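Local structure of Atu0111 protein (Agrobacterium tumefaciens, 2FSQ) at residues R121-F131 and I155-F166. The protein is of unknown function but is probably related to the 2H phosphoesterases. Residues are numbered along the deposited sequence; the frame is centred on the assembly and turned at random.
Sequences RLSTFPTLPAF and IVALWRDTFADF
Five aromatic rings, Phe125 and Phe131 from the loop and Trp159, Phe163 and Phe166 from the helix, cluster where residues 121-131 run along residues 155-166 of helix 150-167. Phe125 is the hub. Its ring reaches in over the helix because chi1, at -162°, swings CG to the far side of CB from the backbone N, and it lies in an offset stack on Phe163, centroids 4.3 Å apart. The same ring turns its edge to the face of Phe166, while the methyl CG2 of Thr162 packs 3.4 Å from Phe125 CE1. A flat phenyl suits this place because it offers one face and its rim to different neighbours.

Trp159 is gripped from both faces. CB of Leu128 makes a CH-pi contact over one, and the edge of Phe131 meets the other in a T-shaped pair. Its indole N-H, the one polar group of a buried, otherwise apolar side chain, is satisfied by a nearly straight bond (171°) from Trp159 NE1 to Pro129 O, 2.8 Å long and lying in the indole plane. Val156 CG2 sits over the centre of the Phe131 ring, 4.0 Å from its centroid.

Near the helix's C-terminal end, Arg121 bends at chi3 (72°) and bonds through NE to Phe166 O, 2.7 Å away in the carbonyl plane; NH2 adds a weak bond to Asp165 O. A long, flexible arginine can thus supply donors to late helical carbonyls.

The loop linking helix 111-121 to strand 133-139 runs lengthwise along helix 150-167, in the opposite chain direction; Phe163 and Arg160 of that helix touch strand 84-92, while Phe238 meets the rings of Phe125 and Phe163.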
ATOM      1  N   ARG A 121       2.979 -22.972  -4.122  1.00 25.72           N
ATOM      2  CA  ARG A 121       3.803 -22.522  -5.229  1.00 26.14           C
ATOM      3  C   ARG A 121       4.993 -21.726  -4.732  1.00 25.27           C
ATOM      4  O   ARG A 121       6.089 -21.845  -5.283  1.00 26.38           O
ATOM      5  CB  ARG A 121       2.989 -21.660  -6.191  1.00 25.87           C
ATOM      6  CG  ARG A 121       2.074 -22.448  -7.067  1.00 28.42           C
ATOM      7  CD  ARG A 121       1.270 -21.530  -7.962  1.00 28.28           C
ATOM      8  NE  ARG A 121       2.053 -20.924  -9.034  1.00 30.64           N
ATOM      9  CZ  ARG A 121       2.479 -21.557 -10.124  1.00 32.20           C
ATOM     10  NH1 ARG A 121       2.241 -22.854 -10.288  1.00 34.24           N
ATOM     11  NH2 ARG A 121       3.167 -20.896 -11.043  1.00 33.45           N
ATOM     12  N   LEU A 122       4.777 -20.923  -3.690  1.00 24.53           N
ATOM     13  CA  LEU A 122       5.826 -20.034  -3.168  1.00 24.42           C
ATOM     14  C   LEU A 122       6.875 -20.731  -2.296  1.00 24.96           C
ATOM     15  O   LEU A 122       7.832 -20.086  -1.841  1.00 24.74           O
ATOM     16  CB  LEU A 122       5.212 -18.857  -2.411  1.00 23.79           C
ATOM     17  CG  LEU A 122       4.439 -17.862  -3.291  1.00 21.90           C
ATOM     18  CD1 LEU A 122       3.487 -17.037  -2.433  1.00 20.96           C
ATOM     19  CD2 LEU A 122       5.394 -16.986  -4.107  1.00 20.64           C
ATOM     20  N   SER A 123       6.703 -22.033  -2.073  0.50 25.35           N
ATOM     21  CA  SER A 123       7.669 -22.829  -1.310  0.50 25.83           C
ATOM     22  C   SER A 123       9.023 -22.960  -2.008  0.50 25.84           C
ATOM     23  O   SER A 123      10.030 -23.257  -1.364  0.50 26.35           O
ATOM     24  CB  SER A 123       7.094 -24.215  -1.001  0.50 25.86           C
ATOM     25  OG  SER A 123       6.141 -24.129   0.040  0.50 27.45           O
ATOM     26  N   THR A 124       9.040 -22.745  -3.319  1.00 25.54           N
ATOM     27  CA  THR A 124      10.278 -22.758  -4.101  1.00 25.62           C
ATOM     28  C   THR A 124      10.722 -21.376  -4.610  1.00 24.80           C
ATOM     29  O   THR A 124      11.560 -21.287  -5.521  1.00 25.31           O
ATOM     30  CB  THR A 124      10.174 -23.724  -5.297  1.00 26.05           C
ATOM     31  OG1 THR A 124       9.094 -23.325  -6.148  1.00 26.09           O
ATOM     32  CG2 THR A 124       9.950 -25.166  -4.821  1.00 27.13           C
ATOM     33  N   PHE A 125      10.160 -20.305  -4.040  1.00 23.80           N
ATOM     34  CA  PHE A 125      10.595 -18.940  -4.396  1.00 22.90           C
ATOM     35  C   PHE A 125      12.094 -18.756  -4.154  1.00 22.59           C
ATOM     36  O   PHE A 125      12.589 -19.122  -3.077  1.00 23.23           O
ATOM     37  CB  PHE A 125       9.809 -17.899  -3.606  1.00 22.79           C
ATOM     38  CG  PHE A 125       9.867 -16.526  -4.199  1.00 20.15           C
ATOM     39  CD1 PHE A 125       9.101 -16.217  -5.317  1.00 20.85           C
ATOM     40  CD2 PHE A 125      10.693 -15.553  -3.659  1.00 20.20           C
ATOM     41  CE1 PHE A 125       9.162 -14.977  -5.882  1.00 18.89           C
ATOM     42  CE2 PHE A 125      10.750 -14.282  -4.223  1.00 19.41           C
ATOM     43  CZ  PHE A 125       9.986 -13.998  -5.341  1.00 20.43           C
ATOM     44  N   PRO A 126      12.820 -18.199  -5.147  1.00 22.18           N
ATOM     45  CA  PRO A 126      14.276 -18.126  -5.014  1.00 21.78           C
ATOM     46  C   PRO A 126      14.732 -17.050  -4.034  1.00 21.95           C
ATOM     47  O   PRO A 126      13.996 -16.113  -3.738  1.00 21.40           O
ATOM     48  CB  PRO A 126      14.738 -17.776  -6.430  1.00 21.75           C
ATOM     49  CG  PRO A 126      13.593 -16.981  -7.010  1.00 21.53           C
ATOM     50  CD  PRO A 126      12.358 -17.646  -6.440  1.00 21.81           C
ATOM     51  N   THR A 127      15.955 -17.199  -3.535  1.00 21.43           N
ATOM     52  CA  THR A 127      16.585 -16.171  -2.727  1.00 21.57           C
ATOM     53  C   THR A 127      16.994 -15.022  -3.638  1.00 21.24           C
ATOM     54  O   THR A 127      17.740 -15.222  -4.606  1.00 22.77           O
ATOM     55  CB  THR A 127      17.813 -16.757  -2.006  1.00 21.62           C
ATOM     56  OG1 THR A 127      17.368 -17.793  -1.120  1.00 23.08           O
ATOM     57  CG2 THR A 127      18.550 -15.679  -1.201  1.00 22.32           C
ATOM     58  N   LEU A 128      16.463 -13.833  -3.354  1.00 19.67           N
ATOM     59  CA  LEU A 128      16.794 -12.637  -4.115  1.00 19.11           C
ATOM     60  C   LEU A 128      17.446 -11.609  -3.199  1.00 18.45           C
ATOM     61  O   LEU A 128      17.264 -11.672  -1.985  1.00 18.46           O
ATOM     62  CB  LEU A 128      15.545 -12.068  -4.792  1.00 19.05           C
ATOM     63  CG  LEU A 128      14.840 -13.017  -5.760  1.00 19.65           C
ATOM     64  CD1 LEU A 128      13.527 -12.436  -6.222  1.00 17.47           C
ATOM     65  CD2 LEU A 128      15.699 -13.372  -6.957  1.00 20.63           C
ATOM     66  N   PRO A 129      18.251 -10.693  -3.769  1.00 18.15           N
ATOM     67  CA  PRO A 129      18.951  -9.740  -2.920  1.00 18.18           C
ATOM     68  C   PRO A 129      18.020  -8.789  -2.175  1.00 17.21           C
ATOM     69  O   PRO A 129      16.923  -8.442  -2.659  1.00 17.26           O
ATOM     70  CB  PRO A 129      19.817  -8.956  -3.916  1.00 18.93           C
ATOM     71  CG  PRO A 129      19.932  -9.832  -5.124  1.00 20.28           C
ATOM     72  CD  PRO A 129      18.604 -10.521  -5.194  1.00 19.29           C
ATOM     73  N   ALA A 130      18.475  -8.343  -1.014  1.00 16.82           N
ATOM     74  CA  ALA A 130      17.751  -7.335  -0.257  1.00 16.30           C
ATOM     75  C   ALA A 130      17.777  -6.007  -0.986  1.00 16.07           C
ATOM     76  O   ALA A 130      18.677  -5.720  -1.785  1.00 16.28           O
ATOM     77  CB  ALA A 130      18.378  -7.172   1.122  1.00 17.62           C
ATOM     78  N   PHE A 131      16.760  -5.199  -0.708  1.00 14.57           N
ATOM     79  CA  PHE A 131      16.657  -3.860  -1.266  1.00 14.85           C
ATOM     80  C   PHE A 131      16.327  -2.867  -0.161  1.00 14.62           C
ATOM     81  O   PHE A 131      15.759  -3.232   0.874  1.00 16.23           O
ATOM     82  CB  PHE A 131      15.591  -3.812  -2.370  1.00 14.74           C
ATOM     83  CG  PHE A 131      14.235  -4.343  -1.944  1.00 15.21           C
ATOM     84  CD1 PHE A 131      13.296  -3.517  -1.310  1.00 14.85           C
ATOM     85  CD2 PHE A 131      13.891  -5.671  -2.192  1.00 15.48           C
ATOM     86  CE1 PHE A 131      12.030  -4.024  -0.936  1.00 15.37           C
ATOM     87  CE2 PHE A 131      12.645  -6.173  -1.831  1.00 16.44           C
ATOM     88  CZ  PHE A 131      11.718  -5.349  -1.192  1.00 15.29           C
ATOM     89  N   ILE A 155      16.529  -4.109  -8.241  1.00 14.68           N
ATOM     90  CA  ILE A 155      16.347  -5.274  -7.396  1.00 15.09           C
ATOM     91  C   ILE A 155      14.870  -5.546  -7.089  1.00 15.43           C
ATOM     92  O   ILE A 155      14.395  -6.675  -7.239  1.00 14.59           O
ATOM     93  CB  ILE A 155      17.155  -5.125  -6.090  1.00 15.13           C
ATOM     94  CG1 ILE A 155      18.652  -5.086  -6.399  1.00 16.70           C
ATOM     95  CG2 ILE A 155      16.838  -6.267  -5.110  1.00 14.92           C
ATOM     96  CD1 ILE A 155      19.496  -4.663  -5.228  1.00 18.29           C
ATOM     97  N   VAL A 156      14.136  -4.519  -6.685  1.00 14.22           N
ATOM     98  CA  VAL A 156      12.728  -4.746  -6.355  1.00 14.73           C
ATOM     99  C   VAL A 156      11.936  -5.108  -7.616  1.00 14.54           C
ATOM    100  O   VAL A 156      10.999  -5.892  -7.541  1.00 14.98           O
ATOM    101  CB  VAL A 156      12.106  -3.599  -5.482  1.00 14.38           C
ATOM    102  CG1 VAL A 156      11.927  -2.308  -6.253  1.00 14.19           C
ATOM    103  CG2 VAL A 156      10.795  -4.061  -4.834  1.00 15.38           C
ATOM    104  N   ALA A 157      12.348  -4.601  -8.780  1.00 14.26           N
ATOM    105  CA  ALA A 157      11.667  -4.991 -10.017  1.00 14.92           C
ATOM    106  C   ALA A 157      11.876  -6.484 -10.276  1.00 15.44           C
ATOM    107  O   ALA A 157      10.989  -7.164 -10.802  1.00 15.39           O
ATOM    108  CB  ALA A 157      12.174  -4.176 -11.196  1.00 15.86           C
ATOM    109  N   LEU A 158      13.059  -6.996  -9.924  1.00 15.64           N
ATOM    110  CA  LEU A 158      13.321  -8.434 -10.079  1.00 16.55           C
ATOM    111  C   LEU A 158      12.420  -9.255  -9.158  1.00 16.41           C
ATOM    112  O   LEU A 158      11.883 -10.278  -9.568  1.00 15.97           O
ATOM    113  CB  LEU A 158      14.804  -8.771  -9.844  1.00 17.04           C
ATOM    114  CG  LEU A 158      15.171 -10.255  -9.765  1.00 17.80           C
ATOM    115  CD1 LEU A 158      14.871 -10.973 -11.079  1.00 21.54           C
ATOM    116  CD2 LEU A 158      16.639 -10.393  -9.408  1.00 18.09           C
ATOM    117  N   TRP A 159      12.271  -8.828  -7.908  1.00 15.58           N
ATOM    118  CA  TRP A 159      11.315  -9.477  -7.021  1.00 14.55           C
ATOM    119  C   TRP A 159       9.928  -9.538  -7.652  1.00 15.11           C
ATOM    120  O   TRP A 159       9.288 -10.581  -7.643  1.00 14.99           O
ATOM    121  CB  TRP A 159      11.222  -8.727  -5.695  1.00 14.95           C
ATOM    122  CG  TRP A 159      12.322  -9.019  -4.698  1.00 13.53           C
ATOM    123  CD1 TRP A 159      13.583  -8.476  -4.668  1.00 14.80           C
ATOM    124  CD2 TRP A 159      12.235  -9.890  -3.569  1.00 15.68           C
ATOM    125  NE1 TRP A 159      14.288  -8.969  -3.581  1.00 15.57           N
ATOM    126  CE2 TRP A 159      13.481  -9.840  -2.894  1.00 14.26           C
ATOM    127  CE3 TRP A 159      11.230 -10.722  -3.065  1.00 16.00           C
ATOM    128  CZ2 TRP A 159      13.731 -10.575  -1.730  1.00 15.98           C
ATOM    129  CZ3 TRP A 159      11.476 -11.450  -1.902  1.00 15.99           C
ATOM    130  CH2 TRP A 159      12.732 -11.393  -1.264  1.00 14.68           C
ATOM    131  N   ARG A 160       9.461  -8.417  -8.189  1.00 13.74           N
ATOM    132  CA  ARG A 160       8.104  -8.352  -8.742  1.00 13.62           C
ATOM    133  C   ARG A 160       7.959  -9.202  -9.986  1.00 14.98           C
ATOM    134  O   ARG A 160       6.950  -9.871 -10.148  1.00 14.82           O
ATOM    135  CB  ARG A 160       7.695  -6.902  -9.005  1.00 13.59           C
ATOM    136  CG  ARG A 160       7.293  -6.203  -7.712  1.00 13.39           C
ATOM    137  CD  ARG A 160       7.012  -4.713  -7.891  1.00 11.91           C
ATOM    138  NE  ARG A 160       6.135  -4.470  -9.039  1.00 10.38           N
ATOM    139  CZ  ARG A 160       4.812  -4.606  -9.019  1.00 10.45           C
ATOM    140  NH1 ARG A 160       4.185  -4.994  -7.909  1.00 11.81           N
ATOM    141  NH2 ARG A 160       4.119  -4.385 -10.132  1.00 11.31           N
ATOM    142  N   ASP A 161       8.963  -9.192 -10.854  1.00 14.67           N
ATOM    143  CA  ASP A 161       8.886 -10.028 -12.053  1.00 16.29           C
ATOM    144  C   ASP A 161       8.837 -11.496 -11.648  1.00 16.70           C
ATOM    145  O   ASP A 161       8.130 -12.310 -12.255  1.00 17.70           O
ATOM    146  CB  ASP A 161      10.096  -9.803 -12.959  1.00 16.44           C
ATOM    147  CG  ASP A 161      10.034  -8.490 -13.720  1.00 18.62           C
ATOM    148  OD1 ASP A 161       8.943  -7.874 -13.775  1.00 19.98           O
ATOM    149  OD2 ASP A 161      11.092  -8.068 -14.257  1.00 22.08           O
ATOM    150  N   THR A 162       9.597 -11.845 -10.614  1.00 16.03           N
ATOM    151  CA  THR A 162       9.612 -13.220 -10.162  1.00 16.86           C
ATOM    152  C   THR A 162       8.256 -13.571  -9.536  1.00 16.86           C
ATOM    153  O   THR A 162       7.702 -14.638  -9.804  1.00 17.12           O
ATOM    154  CB  THR A 162      10.790 -13.472  -9.177  1.00 16.54           C
ATOM    155  OG1 THR A 162      12.013 -13.008  -9.767  1.00 18.45           O
ATOM    156  CG2 THR A 162      10.932 -14.971  -8.834  1.00 17.84           C
ATOM    157  N   PHE A 163       7.691 -12.664  -8.737  1.00 16.07           N
ATOM    158  CA  PHE A 163       6.362 -12.909  -8.197  1.00 16.12           C
ATOM    159  C   PHE A 163       5.307 -13.083  -9.273  1.00 16.59           C
ATOM    160  O   PHE A 163       4.401 -13.895  -9.102  1.00 16.17           O
ATOM    161  CB  PHE A 163       5.924 -11.809  -7.230  1.00 15.55           C
ATOM    162  CG  PHE A 163       6.522 -11.946  -5.843  1.00 15.07           C
ATOM    163  CD1 PHE A 163       6.404 -13.135  -5.113  1.00 16.53           C
ATOM    164  CD2 PHE A 163       7.167 -10.876  -5.260  1.00 14.21           C
ATOM    165  CE1 PHE A 163       6.955 -13.233  -3.826  1.00 17.02           C
ATOM    166  CE2 PHE A 163       7.703 -10.954  -3.997  1.00 15.17           C
ATOM    167  CZ  PHE A 163       7.618 -12.133  -3.278  1.00 15.91           C
ATOM    168  N   ALA A 164       5.420 -12.333 -10.367  1.00 16.55           N
ATOM    169  CA  ALA A 164       4.443 -12.457 -11.453  1.00 17.71           C
ATOM    170  C   ALA A 164       4.448 -13.877 -11.996  1.00 18.46           C
ATOM    171  O   ALA A 164       3.399 -14.429 -12.294  1.00 18.20           O
ATOM    172  CB  ALA A 164       4.728 -11.447 -12.559  1.00 18.06           C
ATOM    173  N   ASP A 165       5.630 -14.480 -12.101  1.00 18.51           N
ATOM    174  CA  ASP A 165       5.728 -15.875 -12.537  1.00 20.38           C
ATOM    175  C   ASP A 165       5.040 -16.829 -11.566  1.00 20.46           C
ATOM    176  O   ASP A 165       4.320 -17.733 -11.979  1.00 21.55           O
ATOM    177  CB  ASP A 165       7.192 -16.280 -12.718  1.00 21.16           C
ATOM    178  CG  ASP A 165       7.838 -15.623 -13.916  1.00 24.72           C
ATOM    179  OD1 ASP A 165       7.111 -15.184 -14.834  1.00 28.50           O
ATOM    180  OD2 ASP A 165       9.090 -15.543 -13.940  1.00 29.86           O
ATOM    181  N   PHE A 166       5.274 -16.645 -10.269  1.00 19.16           N
ATOM    182  CA  PHE A 166       4.636 -17.500  -9.259  1.00 18.73           C
ATOM    183  C   PHE A 166       3.128 -17.294  -9.121  1.00 18.76           C
ATOM    184  O   PHE A 166       2.364 -18.237  -8.947  1.00 19.58           O
ATOM    185  CB  PHE A 166       5.342 -17.341  -7.901  1.00 19.39           C
ATOM    186  CG  PHE A 166       6.641 -18.109  -7.809  1.00 19.37           C
ATOM    187  CD1 PHE A 166       7.791 -17.647  -8.439  1.00 21.13           C
ATOM    188  CD2 PHE A 166       6.698 -19.309  -7.111  1.00 21.65           C
ATOM    189  CE1 PHE A 166       8.990 -18.353  -8.353  1.00 21.60           C
ATOM    190  CE2 PHE A 166       7.898 -20.023  -7.021  1.00 21.88           C
ATOM    191  CZ  PHE A 166       9.030 -19.553  -7.648  1.00 22.11           C
TER